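Local coordinates for protein amine Dehydrogenase (Pseudomonas putida, PDB 1JMX) that probably passes electrons between redox partners through two bound c-type hemes, as the heme-carrying alpha subunit of a quinohemoprotein amine dehydrogenase, at residues Pro5-Asn10 against Arg57-Lys62; Met39-Met44 against His48-Ser53; Ala395-Lys400 against Ala468-Gly473. All coordinates share one frame; numbering follows the deposited sequence.

Contact 1 of 3, residues Pro5-Asn10 against Arg57-Lys62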
loop_
_atom_site.group_PDB
_atom_site.type_symbol
_atom_site.label_atom_id
_atom_site.label_comp_id
_atom_site.label_asym_id
_atom_site.label_seq_id
_atom_site.Cartn_x
_atom_site.Cartn_y
_atom_site.Cartn_z
ATOM N N PRO A 5 28.019 12.876 16.849
ATOM C CA PRO A 5 28.377 11.909 17.893
ATOM C C PRO A 5 27.742 12.093 19.262
ATOM O O PRO A 5 27.349 11.113 19.893
ATOM C CB PRO A 5 29.907 12.009 17.943
ATOM C CG PRO A 5 30.186 13.380 17.431
ATOM C CD PRO A 5 29.231 13.498 16.290
ATOM N N SER A 6 27.621 13.338 19.714
ATOM C CA SER A 6 27.037 13.605 21.020
ATOM C C SER A 6 25.530 13.405 20.999
ATOM O O SER A 6 24.970 12.929 21.978
ATOM C CB SER A 6 27.411 15.005 21.525
ATOM O OG SER A 6 26.353 15.932 21.365
ATOM N N LEU A 7 24.879 13.778 19.894
ATOM C CA LEU A 7 23.432 13.596 19.741
ATOM C C LEU A 7 23.109 12.110 19.648
ATOM O O LEU A 7 22.085 11.653 20.143
ATOM C CB LEU A 7 22.922 14.305 18.485
ATOM C CG LEU A 7 22.468 15.756 18.630
ATOM C CD1 LEU A 7 22.103 16.324 17.270
ATOM C CD2 LEU A 7 21.283 15.828 19.570
ATOM N N LEU A 8 23.989 11.370 18.987
ATOM C CA LEU A 8 23.846 9.928 18.833
ATOM C C LEU A 8 23.741 9.275 20.202
ATOM O O LEU A 8 22.921 8.390 20.422
ATOM C CB LEU A 8 25.074 9.352 18.131
ATOM C CG LEU A 8 24.933 8.822 16.715
ATOM C CD1 LEU A 8 26.212 8.087 16.365
ATOM C CD2 LEU A 8 23.736 7.893 16.614
ATOM N N GLN A 9 24.608 9.699 21.111
ATOM C CA GLN A 9 24.620 9.164 22.461
ATOM C C GLN A 9 23.465 9.670 23.333
ATOM O O GLN A 9 22.785 8.879 23.972
ATOM C CB GLN A 9 25.959 9.481 23.115
ATOM C CG GLN A 9 26.163 8.827 24.457
ATOM C CD GLN A 9 26.376 9.852 25.535
ATOM O OE1 GLN A 9 25.419 10.451 26.033
ATOM N NE2 GLN A 9 27.631 10.102 25.872
ATOM N N ASN A 10 23.245 10.980 23.347
ATOM C CA ASN A 10 22.188 11.598 24.153
ATOM C C ASN A 10 20.774 11.133 23.810
ATOM O O ASN A 10 19.896 11.111 24.676
ATOM C CB ASN A 10 22.191 13.127 23.985
ATOM C CG ASN A 10 23.360 13.812 24.671
ATOM O OD1 ASN A 10 24.329 13.173 25.120
ATOM N ND2 ASN A 10 23.287 15.140 24.734
ATOM N N ARG A 57 17.067 16.146 14.443
ATOM C CA ARG A 57 16.840 15.004 13.568
ATOM C C ARG A 57 17.611 15.261 12.283
ATOM O O ARG A 57 18.305 14.375 11.798
ATOM C CB ARG A 57 15.349 14.795 13.285
ATOM C CG ARG A 57 15.050 13.531 12.481
ATOM C CD ARG A 57 13.568 13.206 12.456
ATOM N NE ARG A 57 12.785 14.287 11.871
ATOM C CZ ARG A 57 11.484 14.221 11.611
ATOM N NH1 ARG A 57 10.789 13.123 11.881
ATOM N NH2 ARG A 57 10.872 15.257 11.068
ATOM N N ARG A 58 17.548 16.498 11.783
ATOM C CA ARG A 58 18.272 16.877 10.568
ATOM C C ARG A 58 19.767 16.707 10.759
ATOM O O ARG A 58 20.476 16.323 9.835
ATOM C CB ARG A 58 17.994 18.333 10.174
ATOM C CG ARG A 58 16.820 18.505 9.227
ATOM C CD ARG A 58 16.747 19.913 8.671
ATOM N NE ARG A 58 16.513 20.911 9.708
ATOM C CZ ARG A 58 15.334 21.135 10.282
ATOM N NH1 ARG A 58 14.269 20.425 9.932
ATOM N NH2 ARG A 58 15.206 22.114 11.168
ATOM N N THR A 59 20.240 17.005 11.966
ATOM C CA THR A 59 21.657 16.879 12.275
ATOM C C THR A 59 22.087 15.421 12.228
ATOM O O THR A 59 23.100 15.096 11.615
ATOM C CB THR A 59 21.991 17.475 13.663
ATOM O OG1 THR A 59 21.639 18.862 13.679
ATOM C CG2 THR A 59 23.489 17.331 13.974
ATOM N N LEU A 60 21.302 14.543 12.848
ATOM C CA LEU A 60 21.623 13.118 12.866
ATOM C C LEU A 60 21.576 12.477 11.488
ATOM O O LEU A 60 22.419 11.645 11.167
ATOM C CB LEU A 60 20.725 12.362 13.845
ATOM C CG LEU A 60 21.179 12.487 15.300
ATOM C CD1 LEU A 60 20.212 11.753 16.205
ATOM C CD2 LEU A 60 22.588 11.923 15.458
ATOM N N VAL A 61 20.602 12.872 10.673
ATOM C CA VAL A 61 20.470 12.337 9.315
ATOM C C VAL A 61 21.719 12.687 8.509
ATOM O O VAL A 61 22.301 11.826 7.863
ATOM C CB VAL A 61 19.206 12.895 8.601
ATOM C CG1 VAL A 61 19.214 12.516 7.120
ATOM C CG2 VAL A 61 17.941 12.364 9.276
ATOM N N LYS A 62 22.148 13.946 8.595
ATOM C CA LYS A 62 23.338 14.414 7.885
ATOM C C LYS A 62 24.543 13.593 8.329
ATOM O O LYS A 62 25.286 13.061 7.501
ATOM C CB LYS A 62 23.576 15.902 8.172
ATOM C CG LYS A 62 24.839 16.494 7.532
ATOM C CD LYS A 62 24.661 16.725 6.041
ATOM C CE LYS A 62 25.868 17.410 5.415
ATOM N NZ LYS A 62 26.975 16.481 5.064
#
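Helix segments 5-10 and 57-62 cross at 114° with their axes 9.7 Å apart, nearest at the CA atoms of Leu8 and Leu60, which stand 7.1 Å from each other. This crossing of the helix that leads into the covalent heme attachment at Cys12 and Cys15 with a later helix is consistent with the terminal-helix pair of class I cytochromes c. The side-chain contacts are all apolar, and leucines do most of the work. Leu60 reaches across with its CD2, which meets Leu7 CB at 3.9 Å and rests 3.8 Å from the backbone N of the next residue, Leu8 N. The same methyl touches CG of Leu8, whose side chain slants across that of Leu60. Leu7 approaches from the other helix with CD1, which lies 3.7 Å from Thr59 CG2, the two side chains meeting at about a right angle. Thr59 can offer a methyl here because CG2 stands anti to its backbone N (chi1 -60° for OG1), while OG1 turns back and hydrogen-bonds to Asp55 O in its own helix. Behind the interface, Leu60 also touches Ile41 and Ile52 and belongs to the heme pocket, its side chain coming to about 4 Å from a bound heme c; Tyr63 of helix 54-67 lies against Leu8 and Pro5. Across the helices, Leu60 CG completes the fit, 4.1 Å from Leu7 CB.

Contact 2 of 3, residues Met39-Met44 against His48-Ser53. With HEC (heme c), chain F.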
loop_
_atom_site.group_PDB
_atom_site.type_symbol
_atom_site.label_atom_id
_atom_site.label_comp_id
_atom_site.label_asym_id
_atom_site.label_seq_id
_atom_site.Cartn_x
_atom_site.Cartn_y
_atom_site.Cartn_z
ATOM N N MET A 39 13.876 7.953 7.757
ATOM C CA MET A 39 12.798 6.993 7.983
ATOM C C MET A 39 13.011 6.127 9.216
ATOM O O MET A 39 12.057 5.800 9.906
ATOM C CB MET A 39 12.590 6.115 6.753
ATOM C CG MET A 39 11.677 6.740 5.706
ATOM S SD MET A 39 11.339 5.641 4.316
ATOM C CE MET A 39 10.302 4.392 5.115
ATOM N N SER A 40 14.259 5.756 9.491
ATOM C CA SER A 40 14.573 4.944 10.667
ATOM C C SER A 40 14.350 5.742 11.944
ATOM O O SER A 40 13.767 5.238 12.900
ATOM C CB SER A 40 16.015 4.461 10.621
ATOM O OG SER A 40 16.170 3.509 9.607
ATOM N N ILE A 41 14.816 6.991 11.943
ATOM C CA ILE A 41 14.670 7.868 13.095
ATOM C C ILE A 41 13.199 8.206 13.337
ATOM O O ILE A 41 12.746 8.255 14.482
ATOM C CB ILE A 41 15.509 9.144 12.933
ATOM C CG1 ILE A 41 16.993 8.768 12.847
ATOM C CG2 ILE A 41 15.248 10.092 14.095
ATOM C CD1 ILE A 41 17.917 9.897 12.428
ATOM N N ALA A 42 12.456 8.410 12.254
ATOM C CA ALA A 42 11.032 8.699 12.345
ATOM C C ALA A 42 10.308 7.494 12.949
ATOM O O ALA A 42 9.323 7.659 13.661
ATOM C CB ALA A 42 10.470 9.016 10.981
ATOM N N ARG A 43 10.787 6.286 12.655
ATOM C CA ARG A 43 10.176 5.079 13.211
ATOM C C ARG A 43 10.424 5.045 14.709
ATOM O O ARG A 43 9.582 4.590 15.465
ATOM C CB ARG A 43 10.738 3.804 12.575
ATOM C CG ARG A 43 10.298 3.572 11.138
ATOM C CD ARG A 43 10.309 2.101 10.742
ATOM N NE ARG A 43 11.622 1.469 10.847
ATOM C CZ ARG A 43 12.038 0.791 11.910
ATOM N NH1 ARG A 43 11.250 0.666 12.967
ATOM N NH2 ARG A 43 13.214 0.192 11.896
ATOM N N MET A 44 11.588 5.533 15.124
ATOM C CA MET A 44 11.938 5.568 16.532
ATOM C C MET A 44 10.973 6.458 17.307
ATOM O O MET A 44 10.619 6.154 18.447
ATOM C CB MET A 44 13.369 6.065 16.719
ATOM C CG MET A 44 14.411 5.201 16.074
ATOM S SD MET A 44 14.305 3.491 16.604
ATOM C CE MET A 44 13.889 2.633 15.018
ATOM N N HIS A 48 8.703 3.846 18.984
ATOM C CA HIS A 48 9.375 3.721 20.274
ATOM C C HIS A 48 9.434 4.928 21.208
ATOM O O HIS A 48 10.180 4.905 22.185
ATOM C CB HIS A 48 10.773 3.147 20.053
ATOM C CG HIS A 48 10.779 1.920 19.203
ATOM N ND1 HIS A 48 9.997 0.821 19.484
ATOM C CD2 HIS A 48 11.428 1.634 18.052
ATOM C CE1 HIS A 48 10.164 -0.087 18.542
ATOM N NE2 HIS A 48 11.028 0.382 17.662
ATOM N N GLY A 49 8.675 5.978 20.894
ATOM C CA GLY A 49 8.634 7.156 21.744
ATOM C C GLY A 49 9.825 8.099 21.831
ATOM O O GLY A 49 9.862 8.933 22.732
ATOM N N LEU A 50 10.779 7.997 20.908
ATOM C CA LEU A 50 11.948 8.879 20.902
ATOM C C LEU A 50 11.510 10.346 20.835
ATOM O O LEU A 50 10.640 10.709 20.047
ATOM C CB LEU A 50 12.833 8.576 19.686
ATOM C CG LEU A 50 14.335 8.908 19.646
ATOM C CD1 LEU A 50 14.669 9.352 18.243
ATOM C CD2 LEU A 50 14.742 9.975 20.633
ATOM N N GLN A 51 12.104 11.173 21.687
ATOM C CA GLN A 51 11.810 12.599 21.722
ATOM C C GLN A 51 12.968 13.309 21.029
ATOM O O GLN A 51 14.100 13.272 21.516
ATOM C CB GLN A 51 11.700 13.089 23.172
ATOM C CG GLN A 51 10.585 12.452 23.979
ATOM C CD GLN A 51 9.221 12.670 23.358
ATOM O OE1 GLN A 51 8.720 13.793 23.301
ATOM N NE2 GLN A 51 8.607 11.587 22.895
ATOM N N ILE A 52 12.689 13.959 19.902
ATOM C CA ILE A 52 13.732 14.652 19.146
ATOM C C ILE A 52 13.153 15.746 18.253
ATOM O O ILE A 52 12.158 15.539 17.563
ATOM C CB ILE A 52 14.582 13.629 18.311
ATOM C CG1 ILE A 52 15.787 14.311 17.672
ATOM C CG2 ILE A 52 13.726 12.936 17.258
ATOM C CD1 ILE A 52 16.790 13.342 17.109
ATOM N N SER A 53 13.759 16.926 18.289
ATOM C CA SER A 53 13.292 18.049 17.480
ATOM C C SER A 53 13.661 17.830 16.022
ATOM O O SER A 53 14.511 16.997 15.712
ATOM C CB SER A 53 13.920 19.355 17.975
ATOM O OG SER A 53 15.329 19.335 17.813
HETATM FE FE HEC F . 16.420 2.691 17.560
HETATM C CHA HEC F . 16.002 -0.233 15.937
HETATM C CHB HEC F . 18.307 3.852 15.005
HETATM C CHC HEC F . 16.858 5.643 19.221
HETATM C CHD HEC F . 14.516 1.517 20.163
HETATM N NA HEC F . 17.023 1.965 15.844
HETATM C C1A HEC F . 16.765 0.730 15.310
HETATM C C2A HEC F . 17.401 0.572 14.009
HETATM C C3A HEC F . 18.043 1.723 13.757
HETATM C C4A HEC F . 17.810 2.588 14.892
HETATM C CMA HEC F . 18.857 2.043 12.519
HETATM C CAA HEC F . 17.333 -0.657 13.131
HETATM C CBA HEC F . 16.242 -0.471 12.101
HETATM C CGA HEC F . 16.090 -1.659 11.170
HETATM O O1A HEC F . 16.827 -2.649 11.309
HETATM O O2A HEC F . 15.217 -1.596 10.284
HETATM N NB HEC F . 17.363 4.374 17.198
HETATM C C1B HEC F . 18.115 4.705 16.068
HETATM C C2B HEC F . 18.684 6.009 16.124
HETATM C C3B HEC F . 18.284 6.517 17.329
HETATM C C4B HEC F . 17.460 5.510 17.983
HETATM C CMB HEC F . 19.569 6.672 15.047
HETATM C CAB HEC F . 18.686 7.891 17.824
HETATM C CBB HEC F . 17.867 9.108 17.383
HETATM N NC HEC F . 15.812 3.420 19.311
HETATM C C1C HEC F . 16.088 4.673 19.844
HETATM C C2C HEC F . 15.479 4.850 21.138
HETATM C C3C HEC F . 14.840 3.709 21.415
HETATM C C4C HEC F . 15.033 2.812 20.271
HETATM C CMC HEC F . 15.579 6.104 22.006
HETATM C CAC HEC F . 14.273 3.367 22.784
HETATM C CBC HEC F . 12.878 3.787 23.205
HETATM N ND HEC F . 15.453 1.000 17.971
HETATM C C1D HEC F . 14.711 0.665 19.082
HETATM C C2D HEC F . 14.161 -0.694 18.982
HETATM C C3D HEC F . 14.600 -1.157 17.776
HETATM C C4D HEC F . 15.383 -0.115 17.181
HETATM C CMD HEC F . 13.289 -1.417 20.015
HETATM C CAD HEC F . 14.341 -2.514 17.125
HETATM C CBD HEC F . 13.040 -2.642 16.347
HETATM C CGD HEC F . 12.912 -1.636 15.229
HETATM O O1D HEC F . 12.124 -0.696 15.356
HETATM O O2D HEC F . 13.599 -1.774 14.206
#
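Met44 sets its SD at the edge of the His48 imidazole, 4.9 Å from the ring centroid and 82° off the ring normal, while that ring lies over pyrrole D of the heme with the methyl CMD offset beneath one face. The methionine chain leaves with CG anti to its carbonyl carbon and then bends at chi2 (-55°), which brings SD to 2.5 Å from the heme FE. This is the methionine side of a His/Met-ligated heme, as in class I cytochromes c; His16 is the second axial ligand. His48 NE2 donates in its ring plane to heme O1D at 2.8 Å, and Arg43 NH1 grips the same oxygen at 2.9 Å with a nearly straight bond (176°). Arg43 NH2 adds O2D of that propionate at 3.1 Å. With an alanine in place of His48, O1D would probably lose one of these two donors, and a gap would open beside pyrrole D and the Met44 sulfur. The helix end turns at Gly49, where phi is positive, and Leu50 N reaches back to Met44 O at 3.1 Å from above the carbonyl plane. Leu50 CD1 packs 3.8 Å from Met44 CB.

Contact 3 of 3, residues Ala395-Lys400 against Ala468-Gly473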
loop_
_atom_site.group_PDB
_atom_site.type_symbol
_atom_site.label_atom_id
_atom_site.label_comp_id
_atom_site.label_asym_id
_atom_site.label_seq_id
_atom_site.Cartn_x
_atom_site.Cartn_y
_atom_site.Cartn_z
ATOM N N ALA A 395 2.107 12.172 -25.571
ATOM C CA ALA A 395 1.912 11.291 -26.726
ATOM C C ALA A 395 3.225 11.162 -27.482
ATOM O O ALA A 395 3.709 12.125 -28.071
ATOM C CB ALA A 395 0.825 11.831 -27.636
ATOM N N GLU A 396 3.826 9.980 -27.402
ATOM C CA GLU A 396 5.097 9.692 -28.054
ATOM C C GLU A 396 4.934 9.180 -29.486
ATOM O O GLU A 396 4.419 8.094 -29.713
ATOM C CB GLU A 396 5.869 8.688 -27.214
ATOM C CG GLU A 396 7.176 8.236 -27.799
ATOM C CD GLU A 396 7.717 7.051 -27.050
ATOM O OE1 GLU A 396 7.053 5.996 -27.061
ATOM O OE2 GLU A 396 8.784 7.172 -26.420
ATOM N N ALA A 397 5.425 9.968 -30.438
ATOM C CA ALA A 397 5.332 9.655 -31.863
ATOM C C ALA A 397 6.473 8.810 -32.409
ATOM O O ALA A 397 7.627 8.999 -32.042
ATOM C CB ALA A 397 5.212 10.941 -32.663
ATOM N N TRP A 398 6.123 7.891 -33.306
ATOM C CA TRP A 398 7.082 7.003 -33.954
ATOM C C TRP A 398 6.833 6.933 -35.450
ATOM O O TRP A 398 5.695 6.914 -35.910
ATOM C CB TRP A 398 6.995 5.579 -33.400
ATOM C CG TRP A 398 7.411 5.461 -31.991
ATOM C CD1 TRP A 398 6.692 5.828 -30.897
ATOM C CD2 TRP A 398 8.660 4.956 -31.507
ATOM N NE1 TRP A 398 7.411 5.588 -29.758
ATOM C CE2 TRP A 398 8.625 5.051 -30.097
ATOM C CE3 TRP A 398 9.808 4.429 -32.126
ATOM C CZ2 TRP A 398 9.692 4.640 -29.289
ATOM C CZ3 TRP A 398 10.876 4.019 -31.320
ATOM C CH2 TRP A 398 10.806 4.129 -29.914
ATOM N N GLY A 399 7.919 6.835 -36.200
ATOM C CA GLY A 399 7.824 6.739 -37.642
ATOM C C GLY A 399 8.919 5.819 -38.121
ATOM O O GLY A 399 9.361 4.925 -37.393
ATOM N N LYS A 400 9.360 6.024 -39.349
ATOM C CA LYS A 400 10.425 5.212 -39.904
ATOM C C LYS A 400 11.390 6.108 -40.633
ATOM O O LYS A 400 10.982 7.083 -41.269
ATOM C CB LYS A 400 9.870 4.152 -40.860
ATOM C CG LYS A 400 9.232 2.961 -40.162
ATOM C CD LYS A 400 9.046 1.815 -41.127
ATOM C CE LYS A 400 8.643 0.529 -40.400
ATOM N NZ LYS A 400 7.313 0.623 -39.740
ATOM N N ALA A 468 -4.995 9.503 -26.766
ATOM C CA ALA A 468 -4.311 10.673 -27.306
ATOM C C ALA A 468 -4.470 10.611 -28.822
ATOM O O ALA A 468 -4.333 9.546 -29.422
ATOM C CB ALA A 468 -2.836 10.647 -26.952
ATOM N N THR A 469 -4.819 11.735 -29.434
ATOM C CA THR A 469 -4.971 11.776 -30.881
ATOM C C THR A 469 -4.098 12.909 -31.389
ATOM O O THR A 469 -4.300 14.069 -31.040
ATOM C CB THR A 469 -6.442 11.962 -31.312
ATOM O OG1 THR A 469 -6.943 13.193 -30.794
ATOM C CG2 THR A 469 -7.305 10.832 -30.792
ATOM N N LEU A 470 -3.078 12.544 -32.155
ATOM C CA LEU A 470 -2.134 13.501 -32.697
ATOM C C LEU A 470 -2.747 14.637 -33.508
ATOM O O LEU A 470 -3.643 14.430 -34.327
ATOM C CB LEU A 470 -1.084 12.771 -33.520
ATOM C CG LEU A 470 0.331 12.853 -32.963
ATOM C CD1 LEU A 470 0.325 12.540 -31.476
ATOM C CD2 LEU A 470 1.233 11.902 -33.736
ATOM N N ALA A 471 -2.297 15.852 -33.209
ATOM C CA ALA A 471 -2.753 17.039 -33.918
ATOM C C ALA A 471 -2.205 16.919 -35.340
ATOM O O ALA A 471 -2.848 17.315 -36.307
ATOM C CB ALA A 471 -2.203 18.285 -33.252
ATOM N N ASP A 472 -1.028 16.311 -35.448
ATOM C CA ASP A 472 -0.355 16.109 -36.726
ATOM C C ASP A 472 -0.792 14.798 -37.386
ATOM O O ASP A 472 -0.128 13.770 -37.232
ATOM C CB ASP A 472 1.175 16.121 -36.501
ATOM C CG ASP A 472 1.980 15.876 -37.782
ATOM O OD1 ASP A 472 1.534 16.312 -38.871
ATOM O OD2 ASP A 472 3.073 15.260 -37.686
ATOM N N GLY A 473 -1.919 14.829 -38.098
ATOM C CA GLY A 473 -2.379 13.629 -38.784
ATOM C C GLY A 473 -3.469 12.798 -38.136
ATOM O O GLY A 473 -3.982 11.858 -38.753
#
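Ala395 and Ala468 meet methyl to methyl, CB to CB at 3.9 Å, between two strands of the curled sheet of domain IV, assigned to the E-set clan and so probably immunoglobulin-like. Strands 395-400 and 468-470 do not pair with each other: their axes pass 8.3 Å apart at 46°, and both are antiparallel to strand 406-420, which lies between them in the order of the sheet, so the contact crosses the inside of the curl. Apolar touches make up all of it. Ala395 CB also takes Leu470 CD1 at 3.9 Å, and the other branch of that leucine, CD2, comes to 4.2 Å from Ala397 CB. The leucine thus straddles two alanines two residues apart on one strand; its CB bond does not aim at them, but the end of the side chain swings nearer. Val365, Val368 and Gln475 also touch Leu470, while Trp416 and Val370 touch Ala468. On the far side of strand 395-400 the chemistry is polar: the carboxylate of Glu396 forms a salt bridge from OE2 to Arg408, and Lys369 makes a cation-pi contact with Trp398. Trp398 NE1 donates within its ring plane to Glu396 OE1 at 2.8 Å, meeting that oxygen from well above the carboxylate plane, 64° out of it.

Overall arrangement
Contacts 1 and 2 belong to the heme-binding domain and lie side by side, their centres 12 Å apart; contact 2 nests within the chain loop that contact 1 closes. They share packing, since Leu60 CB meets Ile41 CD1 and Leu60 CD1 meets Ile52 CD1. Contact 3 is on the opposite side of the chain's centre in domain IV, about 31 Å from contact 2 at the nearest atoms. All three are buried. Contacts 1 and 3 join apolar side chains alone, helix on helix in one and strand facing strand in the other. Contacts 1 and 2 border the same heme, contact 1 by a leucine only, contact 2 by metal coordination and propionate hydrogen bonds beside a helix-end turn.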